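Long-range contacts in invasion-associated protein B (Bartonella henselae, PDB 3DTD), which is of unknown molecular function but is probably associated with the invasion of host cells by the bacterium: residues Gln91-Lys96 with Gly128-Leu133; Ala97-Gly102 with Lys119-Ala124; Leu133-Ala138 with Asn146-Gln151. All coordinates share one frame; numbering follows the deposited sequence.

Contact 1: residues Gln91-Lys96 with Gly128-Leu133; sequences QVDEGK and GKHLKL
Strands 88-92 and 130-136 run antiparallel here, with Gln91 and Lys132 as a hydrogen-bonded pair, Val92 and Leu131 as the non-hydrogen-bonded pair beside it, and a third backbone bond from Asp93 N to His130 O nearly along the C=O axis. The pair closes tightly: Lys132 N lies 2.7 Å from Gln91 O, and Gln91 N returns the bond to Lys132 O at 3.0 Å. Past Val92 the chain reverses in a type II' turn, Val92 to Gly95, and Asp93 continues the pairing with its side chain. With CG beside its own backbone N (chi1 -61°), the carboxylate swings back to the start of the opposite strand. Asp93 OD2 takes Lys129 N on its syn lone pair at 3.0 Å, a nearly straight bond of 167°, while Asp93 OD1 receives His130 N at 2.9 Å from above the carboxylate plane. Two successive backbone N-H groups thus fix the carboxylate's rotation. Gln91 braces the same turn: its extended chain carries NE2 to Gly95 O, 2.9 Å away, with the acceptor in the amide plane. On this face Lys132 lies extended across the turn, CD 3.5 Å from Asp93 O, its ammonium near Glu94 but beyond salt-bridge range. On the other face the Val92 and Leu131 side chains cross obliquely, CG2 of Val92 4.2 Å from CD1 of Leu131, beneath helix 119-127, where Tyr121 touches both residues.

Contact 2: residues Ala97-Gly102 with Lys119-Ala124; sequences AVIETG and KNYVAA
Helix 119-127 begins at Lys119, whose carbonyl O accepts Ala123 N, and the next helical bond runs from Ala124 N to Asn120 O, so the backbone is already regular where it passes strand 98-101. The first residue to reach across is Tyr121, which carries most of the contact. Its CG stands anti to the backbone N (chi1 -153°), sending the ring out from the helix toward Ala97 and Ile99. Ile99 crosses it obliquely and lays its CD1 methyl over one face, 3.8 Å from the centroid of the Tyr121 ring and only 15° off the normal, a CH-pi contact displaced somewhat toward the rim. Extension at chi2 (174°) carries that methyl over the ring, while Ile99 CG1, one bond nearer the strand, rests 3.6 Å from Tyr121 CE2. The same CE2 atom is met by two atoms of Ala97: the CB methyl lies 3.7 Å from it, and the Ala97 carbonyl O, oblique to the ring, comes to 3.3 Å. The CE2 side of the ring is therefore closely packed by backbone as well as by methyl groups. One helical turn later Ala124 adds a small patch, its CB 3.8 Å from Ala97 CB; two methyls meet tip to tip where the helix passes Ala97. This is helix-on-sheet packing dominated by one aromatic ring. Tyr121 OH makes a weak hydrogen bond to Leu90 O, and the ring also meets that of Phe117 from strand 110-117, nearly parallel to it. Helix 119-127 thus packs on the face of the four-stranded sheet that bears Ile99 and Val92, with strand 98-101 an outermost strand of that sheet within this chain.

Contact 3: residues Leu133-Ala138 with Asn146-Gln151; sequences LAMTIA and NDLFVQ
Leu133 N is the best-held polar atom, gripped by one direct bond to Leu148 O at 2.9 Å and 163°, though the donor stands above the carbonyl plane. The reciprocal bond is replaced by water: it donates to Leu133 O at 2.7 Å and accepts from Leu148 N at a longer 3.3 Å. This bridge lies where strand 144-151 is interrupted, within the beta hairpin it forms with strand 130-136. Beside it, Leu133 has CG next to its own backbone N (chi1 -70°), and with chi2 near-eclipsed at -7° this lays CD2 alongside the opposite chain, 3.8 Å from Phe149 N and 4.3 Å from Val150 CG2. The Leu133 CB methylene meanwhile rests 3.6 Å from Leu148 O. More loosely, Met135 reaches back along the hairpin until its terminal CE comes 4.4 Å from Leu148 CD2. Leu90 and Leu76 also touch Leu133, continuing the apolar packing toward both sheets. Phe149 stacks on the ring of His130. The chemistry is thus divided: water satisfies the carbonyl and amide where the strands part, while aliphatic carbons fill the buried side.

Three contacts illustrate how one small sheet is assembled around a shared strand. Strand 130-136 pairs with 88-92 in contact 1 and with 144-151 in contact 3, whose centres lie about 12 Å apart and which share Leu133; Leu131 N to Val150 O, a probable hydrogen bond, carries the pairing between them. Contact 2 is nested inside the loop closed by contact 1, their centres about 9 Å apart, and its helix reaches contact 1 through Tyr121. Contact 3 follows both in series and does not touch contact 2. Together they span all four strands, from 98-101 to 144-151, though strands 105-107 and 110-117, lying between in sequence, join the larger sheet and so interlock the two.

Contact 1: residues Gln91-Lys96 with Gly128-Leu133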
loop_
_atom_site.group_PDB
_atom_site.type_symbol
_atom_site.label_atom_id
_atom_site.label_comp_id
_atom_site.label_asym_id
_atom_site.label_seq_id
_atom_site.Cartn_x
_atom_site.Cartn_y
_atom_site.Cartn_z
ATOM N N GLN C 91 22.062 0.392 41.446
ATOM C CA GLN C 91 22.182 -0.399 42.667
ATOM C C GLN C 91 21.841 -1.865 42.417
ATOM O O GLN C 91 20.791 -2.176 41.859
ATOM C CB GLN C 91 21.275 0.175 43.764
ATOM C CG GLN C 91 21.445 -0.477 45.132
ATOM C CD GLN C 91 20.438 0.013 46.158
ATOM O OE1 GLN C 91 19.369 0.524 45.814
ATOM N NE2 GLN C 91 20.772 -0.152 47.430
ATOM N N VAL C 92 22.731 -2.762 42.833
ATOM C CA VAL C 92 22.440 -4.189 42.769
ATOM C C VAL C 92 21.516 -4.549 43.927
ATOM O O VAL C 92 21.937 -4.572 45.091
ATOM C CB VAL C 92 23.704 -5.072 42.808
ATOM C CG1 VAL C 92 23.353 -6.492 42.419
ATOM C CG2 VAL C 92 24.774 -4.526 41.890
ATOM N N ASP C 93 20.256 -4.807 43.576
ATOM C CA ASP C 93 19.177 -5.108 44.519
ATOM C C ASP C 93 19.048 -4.051 45.621
ATOM O O ASP C 93 18.762 -2.891 45.326
ATOM C CB ASP C 93 19.305 -6.536 45.077
ATOM C CG ASP C 93 19.232 -7.598 43.990
ATOM O OD1 ASP C 93 18.251 -7.608 43.210
ATOM O OD2 ASP C 93 20.156 -8.430 43.919
ATOM N N GLU C 94 19.285 -4.446 46.871
ATOM C CA GLU C 94 19.138 -3.540 48.013
ATOM C C GLU C 94 20.423 -3.396 48.826
ATOM O O GLU C 94 20.407 -2.859 49.934
ATOM C CB GLU C 94 17.985 -3.997 48.916
ATOM C CG GLU C 94 16.598 -3.803 48.312
ATOM C CD GLU C 94 15.479 -4.297 49.218
ATOM O OE1 GLU C 94 15.431 -3.891 50.401
ATOM O OE2 GLU C 94 14.637 -5.087 48.739
ATOM N N GLY C 95 21.536 -3.857 48.259
ATOM C CA GLY C 95 22.825 -3.848 48.945
ATOM C C GLY C 95 23.639 -2.576 48.780
ATOM O O GLY C 95 23.143 -1.559 48.298
ATOM N N LYS C 96 24.909 -2.659 49.166
ATOM C CA LYS C 96 25.797 -1.500 49.251
ATOM C C LYS C 96 26.535 -1.168 47.953
ATOM O O LYS C 96 27.304 -0.201 47.906
ATOM C CB LYS C 96 26.814 -1.695 50.384
ATOM C CG LYS C 96 26.239 -1.564 51.791
ATOM C CD LYS C 96 27.325 -1.816 52.824
ATOM C CE LYS C 96 26.817 -1.614 54.240
ATOM N NZ LYS C 96 27.889 -1.904 55.237
ATOM N N GLY C 128 23.675 -10.942 42.139
ATOM C CA GLY C 128 22.421 -10.193 42.189
ATOM C C GLY C 128 21.313 -10.720 41.302
ATOM O O GLY C 128 21.548 -11.569 40.444
ATOM N N LYS C 129 20.105 -10.203 41.518
ATOM C CA LYS C 129 18.930 -10.554 40.716
ATOM C C LYS C 129 18.479 -9.404 39.812
ATOM O O LYS C 129 18.148 -9.616 38.644
ATOM C CB LYS C 129 17.778 -11.015 41.617
ATOM C CG LYS C 129 17.702 -12.536 41.781
ATOM C CD LYS C 129 17.140 -12.956 43.134
ATOM C CE LYS C 129 18.246 -13.070 44.176
ATOM N NZ LYS C 129 17.746 -13.621 45.465
ATOM N N HIS C 130 18.483 -8.194 40.344
ATOM C CA HIS C 130 18.107 -6.983 39.631
ATOM C C HIS C 130 19.148 -5.915 39.773
ATOM O O HIS C 130 19.671 -5.704 40.802
ATOM C CB HIS C 130 16.828 -6.409 40.183
ATOM C CG HIS C 130 15.608 -7.087 39.687
ATOM N ND1 HIS C 130 14.388 -6.471 39.635
ATOM C CD2 HIS C 130 15.419 -8.333 39.223
ATOM C CE1 HIS C 130 13.504 -7.306 39.138
ATOM N NE2 HIS C 130 14.102 -8.448 38.893
ATOM N N LEU C 131 19.416 -5.215 38.713
ATOM C CA LEU C 131 20.162 -3.968 38.796
ATOM C C LEU C 131 19.156 -2.826 38.743
ATOM O O LEU C 131 18.631 -2.500 37.681
ATOM C CB LEU C 131 21.187 -3.856 37.669
ATOM C CG LEU C 131 22.018 -2.566 37.612
ATOM C CD1 LEU C 131 22.849 -2.353 38.876
ATOM C CD2 LEU C 131 22.906 -2.599 36.403
ATOM N N LYS C 132 18.873 -2.246 39.906
ATOM C CA LYS C 132 17.856 -1.210 40.037
ATOM C C LYS C 132 18.370 0.146 39.574
ATOM O O LYS C 132 19.493 0.543 39.896
ATOM C CB LYS C 132 17.363 -1.123 41.483
ATOM C CG LYS C 132 16.533 -2.319 41.938
ATOM C CD LYS C 132 15.993 -2.110 43.342
ATOM C CE LYS C 132 15.190 -3.315 43.808
ATOM N NZ LYS C 132 14.674 -3.141 45.198
ATOM N N LEU C 133 17.540 0.846 38.807
ATOM C CA LEU C 133 17.876 2.184 38.322
ATOM C C LEU C 133 17.031 3.257 39.007
ATOM O O LEU C 133 15.839 3.057 39.254
ATOM C CB LEU C 133 17.707 2.285 36.803
ATOM C CG LEU C 133 18.603 1.609 35.752
ATOM C CD1 LEU C 133 19.854 0.921 36.316
ATOM C CD2 LEU C 133 17.800 0.629 34.930
#

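Contact 2: residues Ala97-Gly102 with Lys119-Ala124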
loop_
_atom_site.group_PDB
_atom_site.type_symbol
_atom_site.label_atom_id
_atom_site.label_comp_id
_atom_site.label_asym_id
_atom_site.label_seq_id
_atom_site.Cartn_x
_atom_site.Cartn_y
_atom_site.Cartn_z
ATOM N N ALA C 97 26.313 -1.967 46.910
ATOM C CA ALA C 97 26.906 -1.690 45.606
ATOM C C ALA C 97 26.125 -0.594 44.889
ATOM O O ALA C 97 25.191 -0.874 44.139
ATOM C CB ALA C 97 26.984 -2.949 44.763
ATOM N N VAL C 98 26.513 0.655 45.142
ATOM C CA VAL C 98 25.850 1.818 44.553
ATOM C C VAL C 98 26.814 2.608 43.661
ATOM O O VAL C 98 27.902 2.998 44.091
ATOM C CB VAL C 98 25.195 2.732 45.638
ATOM C CG1 VAL C 98 24.619 4.000 45.022
ATOM C CG2 VAL C 98 24.094 1.985 46.383
ATOM N N ILE C 99 26.407 2.806 42.409
ATOM C CA ILE C 99 27.119 3.654 41.455
ATOM C C ILE C 99 26.244 4.855 41.094
ATOM O O ILE C 99 25.046 4.715 40.850
ATOM C CB ILE C 99 27.527 2.852 40.181
ATOM C CG1 ILE C 99 28.876 2.174 40.389
ATOM C CG2 ILE C 99 27.608 3.739 38.924
ATOM C CD1 ILE C 99 29.252 1.266 39.249
ATOM N N GLU C 100 26.844 6.041 41.088
ATOM C CA GLU C 100 26.153 7.227 40.603
ATOM C C GLU C 100 26.880 7.805 39.395
ATOM O O GLU C 100 28.059 8.150 39.469
ATOM C CB GLU C 100 26.002 8.263 41.713
ATOM C CG GLU C 100 24.610 8.853 41.777
ATOM C CD GLU C 100 24.380 9.691 43.012
ATOM O OE1 GLU C 100 23.493 9.324 43.812
ATOM O OE2 GLU C 100 25.082 10.712 43.185
ATOM N N THR C 101 26.164 7.880 38.281
ATOM C CA THR C 101 26.707 8.360 37.010
ATOM C C THR C 101 25.629 9.193 36.301
ATOM O O THR C 101 24.570 9.439 36.870
ATOM C CB THR C 101 27.251 7.183 36.127
ATOM O OG1 THR C 101 27.641 7.667 34.834
ATOM C CG2 THR C 101 26.210 6.072 35.970
ATOM N N GLY C 102 25.899 9.645 35.080
ATOM C CA GLY C 102 24.951 10.494 34.365
ATOM C C GLY C 102 24.844 10.214 32.881
ATOM O O GLY C 102 25.671 9.500 32.317
ATOM N N LYS C 119 35.904 -4.385 40.288
ATOM C CA LYS C 119 35.910 -5.807 40.679
ATOM C C LYS C 119 34.830 -6.164 41.702
ATOM O O LYS C 119 34.209 -7.226 41.607
ATOM C CB LYS C 119 37.281 -6.218 41.236
ATOM C CG LYS C 119 38.492 -5.778 40.414
ATOM C CD LYS C 119 38.769 -6.702 39.235
ATOM C CE LYS C 119 39.995 -6.238 38.459
ATOM N NZ LYS C 119 40.261 -7.078 37.255
ATOM N N ASN C 120 34.615 -5.270 42.666
ATOM C CA ASN C 120 33.627 -5.472 43.720
ATOM C C ASN C 120 32.189 -5.351 43.226
ATOM O O ASN C 120 31.311 -6.084 43.686
ATOM C CB ASN C 120 33.872 -4.500 44.882
ATOM C CG ASN C 120 35.308 -4.540 45.393
ATOM O OD1 ASN C 120 35.927 -3.498 45.616
ATOM N ND2 ASN C 120 35.846 -5.745 45.575
ATOM N N TYR C 121 31.958 -4.433 42.289
ATOM C CA TYR C 121 30.629 -4.239 41.711
ATOM C C TYR C 121 30.277 -5.379 40.758
ATOM O O TYR C 121 29.128 -5.814 40.707
ATOM C CB TYR C 121 30.528 -2.890 40.993
ATOM C CG TYR C 121 29.118 -2.337 40.937
ATOM C CD1 TYR C 121 28.194 -2.814 40.006
ATOM C CD2 TYR C 121 28.706 -1.341 41.814
ATOM C CE1 TYR C 121 26.908 -2.315 39.948
ATOM C CE2 TYR C 121 27.416 -0.834 41.758
ATOM C CZ TYR C 121 26.524 -1.329 40.828
ATOM O OH TYR C 121 25.251 -0.836 40.768
ATOM N N VAL C 122 31.276 -5.846 40.012
ATOM C CA VAL C 122 31.156 -7.025 39.150
ATOM C C VAL C 122 30.729 -8.256 39.959
ATOM O O VAL C 122 29.800 -8.956 39.567
ATOM C CB VAL C 122 32.478 -7.294 38.366
ATOM C CG1 VAL C 122 32.483 -8.678 37.745
ATOM C CG2 VAL C 122 32.692 -6.237 37.291
ATOM N N ALA C 123 31.383 -8.476 41.100
ATOM C CA ALA C 123 31.034 -9.558 42.030
ATOM C C ALA C 123 29.598 -9.464 42.569
ATOM O O ALA C 123 28.942 -10.488 42.767
ATOM C CB ALA C 123 32.039 -9.614 43.181
ATOM N N ALA C 124 29.124 -8.239 42.793
ATOM C CA ALA C 124 27.751 -7.989 43.237
ATOM C C ALA C 124 26.745 -8.284 42.133
ATOM O O ALA C 124 25.671 -8.819 42.403
ATOM C CB ALA C 124 27.599 -6.552 43.729
#

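Contact 3: residues Leu133-Ala138 with Asn146-Gln151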
loop_
_atom_site.group_PDB
_atom_site.type_symbol
_atom_site.label_atom_id
_atom_site.label_comp_id
_atom_site.label_asym_id
_atom_site.label_seq_id
_atom_site.Cartn_x
_atom_site.Cartn_y
_atom_site.Cartn_z
ATOM N N LEU C 133 17.540 0.846 38.807
ATOM C CA LEU C 133 17.876 2.184 38.322
ATOM C C LEU C 133 17.031 3.257 39.007
ATOM O O LEU C 133 15.839 3.057 39.254
ATOM C CB LEU C 133 17.707 2.285 36.803
ATOM C CG LEU C 133 18.603 1.609 35.752
ATOM C CD1 LEU C 133 19.854 0.921 36.316
ATOM C CD2 LEU C 133 17.800 0.629 34.930
ATOM N N ALA C 134 17.660 4.389 39.311
ATOM C CA ALA C 134 16.972 5.544 39.891
ATOM C C ALA C 134 17.381 6.826 39.168
ATOM O O ALA C 134 18.572 7.127 39.040
ATOM C CB ALA C 134 17.270 5.649 41.383
ATOM N N MET C 135 16.388 7.572 38.690
ATOM C CA MET C 135 16.635 8.824 37.964
ATOM C C MET C 135 15.521 9.849 38.198
ATOM O O MET C 135 14.544 9.565 38.891
ATOM C CB MET C 135 16.862 8.559 36.465
ATOM C CG MET C 135 15.723 7.844 35.751
ATOM S SD MET C 135 16.260 6.934 34.286
ATOM C CE MET C 135 16.890 5.430 35.014
ATOM N N THR C 136 15.683 11.039 37.626
ATOM C CA THR C 136 14.719 12.124 37.781
ATOM C C THR C 136 14.081 12.456 36.427
ATOM O O THR C 136 14.774 12.575 35.419
ATOM C CB THR C 136 15.400 13.386 38.374
ATOM O OG1 THR C 136 16.211 13.014 39.497
ATOM C CG2 THR C 136 14.369 14.404 38.823
ATOM N N ILE C 137 12.759 12.589 36.415
ATOM C CA ILE C 137 12.022 12.987 35.217
ATOM C C ILE C 137 12.073 14.509 35.048
ATOM O O ILE C 137 11.862 15.250 36.010
ATOM C CB ILE C 137 10.547 12.494 35.275
ATOM C CG1 ILE C 137 10.496 10.981 35.525
ATOM C CG2 ILE C 137 9.790 12.844 33.990
ATOM C CD1 ILE C 137 9.112 10.438 35.834
ATOM N N ALA C 138 12.381 14.963 33.834
ATOM C CA ALA C 138 12.328 16.387 33.500
ATOM C C ALA C 138 10.883 16.798 33.244
ATOM O O ALA C 138 10.405 16.807 32.107
ATOM C CB ALA C 138 13.200 16.701 32.306
ATOM N N ASN C 146 11.845 5.321 39.581
ATOM C CA ASN C 146 12.559 4.323 40.378
ATOM C C ASN C 146 12.191 2.868 40.079
ATOM O O ASN C 146 12.770 1.951 40.663
ATOM C CB ASN C 146 12.370 4.602 41.877
ATOM C CG ASN C 146 12.979 5.927 42.320
ATOM O OD1 ASN C 146 13.957 6.414 41.745
ATOM N ND2 ASN C 146 12.402 6.510 43.364
ATOM N N ASP C 147 11.243 2.661 39.168
ATOM C CA ASP C 147 10.720 1.319 38.888
ATOM C C ASP C 147 11.420 0.571 37.739
ATOM O O ASP C 147 11.019 -0.536 37.371
ATOM C CB ASP C 147 9.194 1.357 38.680
ATOM C CG ASP C 147 8.760 2.308 37.565
ATOM O OD1 ASP C 147 7.542 2.373 37.297
ATOM O OD2 ASP C 147 9.615 2.991 36.958
ATOM N N LEU C 148 12.464 1.178 37.185
ATOM C CA LEU C 148 13.231 0.566 36.103
ATOM C C LEU C 148 14.407 -0.254 36.631
ATOM O O LEU C 148 14.997 0.074 37.658
ATOM C CB LEU C 148 13.726 1.634 35.126
ATOM C CG LEU C 148 12.976 1.957 33.829
ATOM C CD1 LEU C 148 11.459 1.987 33.971
ATOM C CD2 LEU C 148 13.496 3.279 33.302
ATOM N N PHE C 149 14.738 -1.322 35.910
ATOM C CA PHE C 149 15.780 -2.262 36.313
ATOM C C PHE C 149 16.327 -3.017 35.110
ATOM O O PHE C 149 15.729 -3.009 34.032
ATOM C CB PHE C 149 15.266 -3.263 37.371
ATOM C CG PHE C 149 13.957 -3.911 37.010
ATOM C CD1 PHE C 149 13.919 -5.031 36.181
ATOM C CD2 PHE C 149 12.759 -3.395 37.495
ATOM C CE1 PHE C 149 12.715 -5.614 35.838
ATOM C CE2 PHE C 149 11.549 -3.972 37.153
ATOM C CZ PHE C 149 11.528 -5.075 36.324
ATOM N N VAL C 150 17.473 -3.662 35.307
ATOM C CA VAL C 150 17.993 -4.651 34.372
ATOM C C VAL C 150 18.040 -5.989 35.120
ATOM O O VAL C 150 18.587 -6.067 36.217
ATOM C CB VAL C 150 19.399 -4.258 33.828
ATOM C CG1 VAL C 150 19.939 -5.318 32.882
ATOM C CG2 VAL C 150 19.343 -2.915 33.110
ATOM N N GLN C 151 17.435 -7.023 34.541
ATOM C CA GLN C 151 17.427 -8.351 35.151
ATOM C C GLN C 151 18.781 -9.021 34.945
ATOM O O GLN C 151 19.335 -8.987 33.845
ATOM C CB GLN C 151 16.309 -9.208 34.568
ATOM C CG GLN C 151 14.912 -8.669 34.803
ATOM C CD GLN C 151 13.843 -9.550 34.193
ATOM O OE1 GLN C 151 13.406 -10.525 34.801
ATOM N NE2 GLN C 151 13.410 -9.205 32.983
HETATM O O HOH W 1 14.190 3.966 37.347
#